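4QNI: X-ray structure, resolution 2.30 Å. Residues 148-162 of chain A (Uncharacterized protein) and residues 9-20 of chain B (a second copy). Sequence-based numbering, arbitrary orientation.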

ATOM      1  N   TYR A 148     -17.328   1.660 -34.370  1.00 87.37           N
ATOM      2  CA  TYR A 148     -17.603   2.624 -33.299  1.00 85.62           C
ATOM      3  C   TYR A 148     -16.611   3.808 -33.285  1.00 88.67           C
ATOM      4  O   TYR A 148     -15.412   3.640 -33.544  1.00 87.77           O
ATOM      5  CB  TYR A 148     -17.598   1.924 -31.918  1.00 84.48           C
ATOM      6  CG  TYR A 148     -18.516   0.721 -31.766  1.00 84.89           C
ATOM      7  CD1 TYR A 148     -19.561   0.492 -32.661  1.00 87.10           C
ATOM      8  CD2 TYR A 148     -18.380  -0.152 -30.691  1.00 84.57           C
ATOM      9  CE1 TYR A 148     -20.391  -0.623 -32.536  1.00 86.44           C
ATOM     10  CE2 TYR A 148     -19.230  -1.250 -30.534  1.00 84.52           C
ATOM     11  CZ  TYR A 148     -20.225  -1.489 -31.467  1.00 90.50           C
ATOM     12  OH  TYR A 148     -21.061  -2.572 -31.327  1.00 90.06           O
ATOM     13  N   ASN A 149     -17.142   5.006 -32.958  1.00 85.00           N
ATOM     14  CA  ASN A 149     -16.399   6.271 -32.843  1.00 84.85           C
ATOM     15  C   ASN A 149     -15.898   6.453 -31.388  1.00 83.91           C
ATOM     16  O   ASN A 149     -15.995   7.548 -30.826  1.00 84.17           O
ATOM     17  CB  ASN A 149     -17.281   7.456 -33.288  1.00 86.73           C
ATOM     18  N   TYR A 150     -15.363   5.354 -30.793  1.00 75.62           N
ATOM     19  CA  TYR A 150     -14.840   5.278 -29.427  1.00 72.82           C
ATOM     20  C   TYR A 150     -14.038   3.990 -29.188  1.00 77.95           C
ATOM     21  O   TYR A 150     -14.061   3.063 -30.010  1.00 78.25           O
ATOM     22  CB  TYR A 150     -15.992   5.371 -28.408  1.00 70.54           C
ATOM     23  CG  TYR A 150     -16.836   4.118 -28.257  1.00 68.07           C
ATOM     24  CD1 TYR A 150     -16.453   3.093 -27.393  1.00 68.53           C
ATOM     25  CD2 TYR A 150     -18.056   3.992 -28.915  1.00 67.10           C
ATOM     26  CE1 TYR A 150     -17.257   1.976 -27.191  1.00 66.54           C
ATOM     27  CE2 TYR A 150     -18.869   2.878 -28.720  1.00 66.05           C
ATOM     28  CZ  TYR A 150     -18.468   1.876 -27.849  1.00 69.53           C
ATOM     29  OH  TYR A 150     -19.252   0.767 -27.645  1.00 65.79           O
ATOM     30  N   VAL A 151     -13.365   3.926 -28.019  1.00 74.53           N
ATOM     31  CA  VAL A 151     -12.605   2.769 -27.537  1.00 73.42           C
ATOM     32  C   VAL A 151     -12.909   2.572 -26.041  1.00 76.23           C
ATOM     33  O   VAL A 151     -12.886   3.540 -25.276  1.00 75.16           O
ATOM     34  CB  VAL A 151     -11.080   2.893 -27.812  1.00 78.36           C
ATOM     35  CG1 VAL A 151     -10.270   1.877 -27.013  1.00 77.65           C
ATOM     36  CG2 VAL A 151     -10.775   2.748 -29.300  1.00 79.08           C
ATOM     37  N   ALA A 152     -13.212   1.319 -25.637  1.00 72.39           N
ATOM     38  CA  ALA A 152     -13.398   0.951 -24.237  1.00 71.22           C
ATOM     39  C   ALA A 152     -12.061   1.149 -23.541  1.00 78.92           C
ATOM     40  O   ALA A 152     -11.027   0.794 -24.110  1.00 79.26           O
ATOM     41  CB  ALA A 152     -13.863  -0.492 -24.124  1.00 70.41           C
ATOM     42  N   HIS A 153     -12.065   1.781 -22.358  1.00 78.39           N
ATOM     43  CA  HIS A 153     -10.862   2.098 -21.585  1.00 79.88           C
ATOM     44  C   HIS A 153      -9.839   0.961 -21.594  1.00 87.75           C
ATOM     45  O   HIS A 153     -10.224  -0.181 -21.311  1.00 86.23           O
ATOM     46  CB  HIS A 153     -11.207   2.448 -20.137  1.00 79.91           C
ATOM     47  CG  HIS A 153     -10.168   3.303 -19.487  1.00 84.79           C
ATOM     48  ND1 HIS A 153      -8.963   2.775 -19.057  1.00 87.35           N
ATOM     49  CD2 HIS A 153     -10.180   4.632 -19.237  1.00 87.65           C
ATOM     50  CE1 HIS A 153      -8.288   3.794 -18.558  1.00 88.26           C
ATOM     51  NE2 HIS A 153      -8.983   4.931 -18.638  1.00 88.85           N
ATOM     52  N   PRO A 154      -8.542   1.266 -21.919  1.00 88.98           N
ATOM     53  CA  PRO A 154      -7.496   0.218 -21.925  1.00 90.06           C
ATOM     54  C   PRO A 154      -7.479  -0.621 -20.644  1.00 95.87           C
ATOM     55  O   PRO A 154      -7.278  -1.839 -20.726  1.00 95.76           O
ATOM     56  CB  PRO A 154      -6.199   1.016 -22.066  1.00 93.68           C
ATOM     57  CG  PRO A 154      -6.595   2.252 -22.772  1.00 98.48           C
ATOM     58  CD  PRO A 154      -7.975   2.583 -22.283  1.00 92.51           C
ATOM     59  N   ARG A 155      -7.726   0.020 -19.468  1.00 93.00           N
ATOM     60  CA  ARG A 155      -7.828  -0.682 -18.191  1.00 92.65           C
ATOM     61  C   ARG A 155      -9.165  -1.418 -18.205  1.00 96.74           C
ATOM     62  O   ARG A 155     -10.198  -0.815 -17.906  1.00 95.36           O
ATOM     63  CB  ARG A 155      -7.694   0.290 -16.994  1.00 92.37           C
ATOM     64  CG  ARG A 155      -7.699  -0.398 -15.634  1.00 99.52           C
ATOM     65  CD  ARG A 155      -7.255   0.536 -14.531  1.00110.09           C
ATOM     66  NE  ARG A 155      -7.570  -0.006 -13.207  1.00119.13           N
ATOM     67  CZ  ARG A 155      -7.304   0.611 -12.058  1.00131.99           C
ATOM     68  NH1 ARG A 155      -6.706   1.797 -12.053  1.00116.39           N
ATOM     69  NH2 ARG A 155      -7.638   0.046 -10.903  1.00117.14           N
ATOM     70  N   LYS A 156      -9.147  -2.706 -18.636  1.00 94.08           N
ATOM     71  CA  LYS A 156     -10.322  -3.588 -18.751  1.00 92.56           C
ATOM     72  C   LYS A 156     -11.224  -3.489 -17.499  1.00 93.91           C
ATOM     73  O   LYS A 156     -12.448  -3.542 -17.627  1.00 93.77           O
ATOM     74  CB  LYS A 156      -9.892  -5.048 -19.000  1.00 95.36           C
ATOM     75  N   ASP A 157     -10.609  -3.261 -16.316  1.00 87.55           N
ATOM     76  CA  ASP A 157     -11.239  -3.058 -15.007  1.00 85.05           C
ATOM     77  C   ASP A 157     -12.233  -1.853 -15.021  1.00 80.90           C
ATOM     78  O   ASP A 157     -13.217  -1.878 -14.275  1.00 80.27           O
ATOM     79  CB  ASP A 157     -10.122  -2.841 -13.952  1.00 89.07           C
ATOM     80  CG  ASP A 157     -10.563  -2.436 -12.549  1.00108.45           C
ATOM     81  OD1 ASP A 157     -11.417  -3.153 -11.957  1.00110.02           O
ATOM     82  OD2 ASP A 157     -10.012  -1.442 -12.020  1.00116.21           O
ATOM     83  N   TYR A 158     -11.972  -0.823 -15.872  1.00 71.65           N
ATOM     84  CA  TYR A 158     -12.783   0.398 -16.030  1.00 68.47           C
ATOM     85  C   TYR A 158     -13.895   0.231 -17.056  1.00 62.94           C
ATOM     86  O   TYR A 158     -14.925   0.871 -16.935  1.00 59.92           O
ATOM     87  CB  TYR A 158     -11.905   1.595 -16.456  1.00 71.89           C
ATOM     88  CG  TYR A 158     -11.034   2.228 -15.388  1.00 75.99           C
ATOM     89  CD1 TYR A 158     -11.011   1.733 -14.088  1.00 77.97           C
ATOM     90  CD2 TYR A 158     -10.219   3.318 -15.684  1.00 79.60           C
ATOM     91  CE1 TYR A 158     -10.211   2.313 -13.104  1.00 81.98           C
ATOM     92  CE2 TYR A 158      -9.405   3.899 -14.714  1.00 82.51           C
ATOM     93  CZ  TYR A 158      -9.399   3.391 -13.425  1.00 93.54           C
ATOM     94  OH  TYR A 158      -8.594   3.962 -12.465  1.00101.58           O
ATOM     95  N   ALA A 159     -13.671  -0.601 -18.084  1.00 56.95           N
ATOM     96  CA  ALA A 159     -14.634  -0.873 -19.153  1.00 53.71           C
ATOM     97  C   ALA A 159     -15.592  -2.023 -18.784  1.00 50.35           C
ATOM     98  O   ALA A 159     -16.434  -2.406 -19.593  1.00 49.24           O
ATOM     99  CB  ALA A 159     -13.890  -1.187 -20.436  1.00 54.65           C
ATOM    100  N   LYS A 160     -15.498  -2.529 -17.546  1.00 43.39           N
ATOM    101  CA  LYS A 160     -16.318  -3.631 -17.055  1.00 42.31           C
ATOM    102  C   LYS A 160     -16.925  -3.311 -15.708  1.00 47.98           C
ATOM    103  O   LYS A 160     -16.276  -2.702 -14.868  1.00 49.61           O
ATOM    104  CB  LYS A 160     -15.485  -4.927 -16.991  1.00 43.93           C
ATOM    105  CG  LYS A 160     -15.477  -5.638 -18.342  1.00 49.31           C
ATOM    106  CD  LYS A 160     -14.200  -6.368 -18.610  1.00 58.32           C
ATOM    107  CE  LYS A 160     -14.283  -7.261 -19.819  1.00 68.51           C
ATOM    108  NZ  LYS A 160     -14.794  -6.559 -21.031  1.00 81.71           N
ATOM    109  N   ALA A 161     -18.183  -3.708 -15.516  1.00 44.20           N
ATOM    110  CA  ALA A 161     -18.923  -3.472 -14.288  1.00 43.75           C
ATOM    111  C   ALA A 161     -19.624  -4.777 -13.825  1.00 48.82           C
ATOM    112  O   ALA A 161     -20.552  -5.252 -14.488  1.00 50.70           O
ATOM    113  CB  ALA A 161     -19.952  -2.351 -14.502  1.00 43.72           C
ATOM    114  N   ILE A 162     -19.159  -5.356 -12.705  1.00 42.24           N
ATOM    115  CA  ILE A 162     -19.739  -6.543 -12.097  1.00 39.73           C
ATOM    116  C   ILE A 162     -20.530  -6.007 -10.915  1.00 39.53           C
ATOM    117  O   ILE A 162     -19.948  -5.663  -9.886  1.00 36.34           O
ATOM    118  CB  ILE A 162     -18.654  -7.589 -11.736  1.00 44.29           C
ATOM    119  CG1 ILE A 162     -17.747  -7.966 -12.936  1.00 46.27           C
ATOM    120  CG2 ILE A 162     -19.248  -8.826 -11.082  1.00 45.20           C
ATOM    121  CD1 ILE A 162     -18.425  -8.317 -14.348  1.00 60.82           C
TER
ATOM    122  N   TYR B   9     -10.571   5.620 -32.301  1.00 99.06           N
ATOM    123  CA  TYR B   9     -10.042   6.099 -31.022  1.00 97.46           C
ATOM    124  C   TYR B   9     -10.750   7.408 -30.628  1.00 98.50           C
ATOM    125  O   TYR B   9     -11.982   7.466 -30.744  1.00 98.80           O
ATOM    126  CB  TYR B   9      -8.509   6.272 -31.096  1.00 98.29           C
ATOM    127  N   GLU B  10      -9.976   8.435 -30.136  1.00 91.18           N
ATOM    128  CA  GLU B  10     -10.386   9.792 -29.717  1.00 88.27           C
ATOM    129  C   GLU B  10     -11.203   9.828 -28.391  1.00 88.71           C
ATOM    130  O   GLU B  10     -11.055  10.776 -27.608  1.00 86.13           O
ATOM    131  CB  GLU B  10     -11.170  10.518 -30.833  1.00 89.86           C
ATOM    132  N   HIS B  11     -12.056   8.804 -28.158  1.00 84.33           N
ATOM    133  CA  HIS B  11     -12.933   8.687 -26.991  1.00 82.40           C
ATOM    134  C   HIS B  11     -12.695   7.420 -26.189  1.00 81.65           C
ATOM    135  O   HIS B  11     -12.840   6.314 -26.713  1.00 82.44           O
ATOM    136  CB  HIS B  11     -14.410   8.711 -27.427  1.00 84.38           C
ATOM    137  CG  HIS B  11     -14.800   9.952 -28.159  1.00 87.66           C
ATOM    138  ND1 HIS B  11     -14.997  11.148 -27.496  1.00 88.40           N
ATOM    139  CD2 HIS B  11     -14.992  10.147 -29.483  1.00 90.26           C
ATOM    140  CE1 HIS B  11     -15.311  12.028 -28.430  1.00 87.99           C
ATOM    141  NE2 HIS B  11     -15.321  11.473 -29.642  1.00 89.40           N
ATOM    142  N   TYR B  12     -12.377   7.591 -24.902  1.00 73.78           N
ATOM    143  CA  TYR B  12     -12.238   6.513 -23.929  1.00 72.44           C
ATOM    144  C   TYR B  12     -13.531   6.452 -23.102  1.00 67.87           C
ATOM    145  O   TYR B  12     -14.002   7.472 -22.601  1.00 62.97           O
ATOM    146  CB  TYR B  12     -11.017   6.725 -23.022  1.00 74.81           C
ATOM    147  CG  TYR B  12      -9.670   6.279 -23.553  1.00 80.60           C
ATOM    148  CD1 TYR B  12      -9.569   5.526 -24.721  1.00 84.56           C
ATOM    149  CD2 TYR B  12      -8.497   6.574 -22.863  1.00 81.93           C
ATOM    150  CE1 TYR B  12      -8.330   5.097 -25.203  1.00 87.34           C
ATOM    151  CE2 TYR B  12      -7.254   6.139 -23.325  1.00 84.11           C
ATOM    152  CZ  TYR B  12      -7.173   5.405 -24.500  1.00 95.67           C
ATOM    153  OH  TYR B  12      -5.942   4.981 -24.955  1.00100.02           O
ATOM    154  N   ILE B  13     -14.127   5.266 -23.024  1.00 63.90           N
ATOM    155  CA  ILE B  13     -15.372   5.009 -22.310  1.00 63.05           C
ATOM    156  C   ILE B  13     -15.096   4.126 -21.106  1.00 66.20           C
ATOM    157  O   ILE B  13     -14.393   3.122 -21.225  1.00 66.48           O
ATOM    158  CB  ILE B  13     -16.410   4.342 -23.247  1.00 67.27           C
ATOM    159  CG1 ILE B  13     -16.440   4.940 -24.681  1.00 66.65           C
ATOM    160  CG2 ILE B  13     -17.775   4.277 -22.597  1.00 68.64           C
ATOM    161  CD1 ILE B  13     -17.106   6.297 -24.887  1.00 72.11           C
ATOM    162  N   SER B  14     -15.673   4.470 -19.959  1.00 61.97           N
ATOM    163  CA  SER B  14     -15.523   3.668 -18.740  1.00 61.90           C
ATOM    164  C   SER B  14     -16.716   3.852 -17.783  1.00 64.19           C
ATOM    165  O   SER B  14     -17.354   4.897 -17.797  1.00 64.18           O
ATOM    166  CB  SER B  14     -14.225   4.027 -18.019  1.00 60.96           C
ATOM    167  OG  SER B  14     -14.363   5.250 -17.326  1.00 65.13           O
ATOM    168  N   PHE B  15     -16.987   2.856 -16.934  1.00 59.23           N
ATOM    169  CA  PHE B  15     -18.032   2.947 -15.905  1.00 57.69           C
ATOM    170  C   PHE B  15     -17.457   3.745 -14.773  1.00 66.14           C
ATOM    171  O   PHE B  15     -16.248   3.706 -14.666  1.00 62.66           O
ATOM    172  CB  PHE B  15     -18.434   1.554 -15.434  1.00 58.35           C
ATOM    173  CG  PHE B  15     -19.121   0.741 -16.482  1.00 58.48           C
ATOM    174  CD1 PHE B  15     -20.487   0.870 -16.697  1.00 60.16           C
ATOM    175  CD2 PHE B  15     -18.422  -0.198 -17.220  1.00 58.42           C
ATOM    176  CE1 PHE B  15     -21.134   0.088 -17.640  1.00 61.23           C
ATOM    177  CE2 PHE B  15     -19.073  -0.991 -18.155  1.00 62.49           C
ATOM    178  CZ  PHE B  15     -20.427  -0.849 -18.357  1.00 61.34           C
ATOM    179  N   SER B  16     -18.267   4.440 -13.919  1.00 71.87           N
ATOM    180  CA  SER B  16     -17.744   5.252 -12.792  1.00 74.81           C
ATOM    181  C   SER B  16     -16.833   4.393 -11.866  1.00 88.99           C
ATOM    182  O   SER B  16     -17.195   3.833 -10.813  1.00 89.88           O
ATOM    183  CB  SER B  16     -18.832   5.993 -12.017  1.00 78.88           C
ATOM    184  OG  SER B  16     -18.429   7.334 -11.771  1.00 83.15           O
ATOM    185  N   SER B  17     -15.638   4.252 -12.437  1.00 90.78           N
ATOM    186  CA  SER B  17     -14.368   3.646 -12.092  1.00 92.09           C
ATOM    187  C   SER B  17     -13.365   4.527 -12.847  1.00 96.42           C
ATOM    188  O   SER B  17     -13.267   4.487 -14.083  1.00 95.24           O
ATOM    189  CB  SER B  17     -14.320   2.175 -12.508  1.00 96.80           C
ATOM    190  OG  SER B  17     -15.467   1.466 -12.070  1.00108.94           O
ATOM    191  N   GLN B  18     -12.806   5.472 -12.107  1.00 92.83           N
ATOM    192  CA  GLN B  18     -11.807   6.412 -12.566  1.00 91.58           C
ATOM    193  C   GLN B  18     -10.879   6.647 -11.378  1.00 97.71           C
ATOM    194  O   GLN B  18     -11.362   6.742 -10.239  1.00 96.85           O
ATOM    195  CB  GLN B  18     -12.464   7.700 -13.103  1.00 91.16           C
ATOM    196  N   LEU B  19      -9.548   6.686 -11.623  1.00 96.75           N
ATOM    197  CA  LEU B  19      -8.537   6.908 -10.574  1.00 97.52           C
ATOM    198  C   LEU B  19      -8.702   8.312  -9.957  1.00101.98           C
ATOM    199  O   LEU B  19      -7.920   8.709  -9.086  1.00101.65           O
ATOM    200  CB  LEU B  19      -7.110   6.712 -11.123  1.00 97.64           C
ATOM    201  N   ASP B  20      -9.768   9.034 -10.383  1.00 98.63           N
ATOM    202  CA  ASP B  20     -10.148  10.361  -9.923  1.00 97.20           C
ATOM    203  C   ASP B  20     -10.793  10.274  -8.494  1.00102.28           C
ATOM    204  O   ASP B  20     -11.965  10.581  -8.254  1.00102.58           O
ATOM    205  CB  ASP B  20     -11.020  11.087 -10.965  1.00 98.32           C
ATOM    206  CG  ASP B  20     -10.338  11.265 -12.322  1.00105.99           C
ATOM    207  OD1 ASP B  20     -10.339  10.302 -13.120  1.00108.65           O
ATOM    208  OD2 ASP B  20      -9.821  12.373 -12.590  1.00106.02           O
TER

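How do the two backbones meet? V151(A) and A152(A) run parallel to Y12(B) and I13(B), and three hydrogen bonds join the two backbones here. V151(A) N donates to H11(B) O at 2.8 Å, I13(B) N to V151(A) O at 3.1 Å, and H153(A) N to I13(B) O at 2.9 Å. I13(B) thus uses both its amide and its carbonyl, the usual pattern of a parallel pairing.

What holds strand B beyond H153(A)? Chain A turns from P154(A) to Y158(A) and returns, so that F15(B) N donates to Y158(A) O at 2.9 Å. Within the turn, R155(A) N donates to H153(A) ND1 at 3.0 Å, and a salt bridge links R155(A) NH2 to D157(A) OD2 at 3.0 Å.

Which side chains pack around the strands? On the face shared by V151(A) and Y12(B), P154(A) covers the tyrosine ring, its CD 3.7 Å from the Y12(B) ring centroid in a CH-pi contact. On the face of A152(A) and I13(B), Y150(A) CD1 meets I13(B) CG1 at 3.3 Å, an apolar contact.

How do the later residues fit? The methyl of A161(A) makes a CH-pi contact with the F15(B) ring: CB lies 3.7 Å from the ring centroid and only 10° off the normal, so it meets the face. S17(B) O lies over one face of the Y158(A) ring, 3.4 Å from Y158(A) CG, a packing contact without a hydrogen bond.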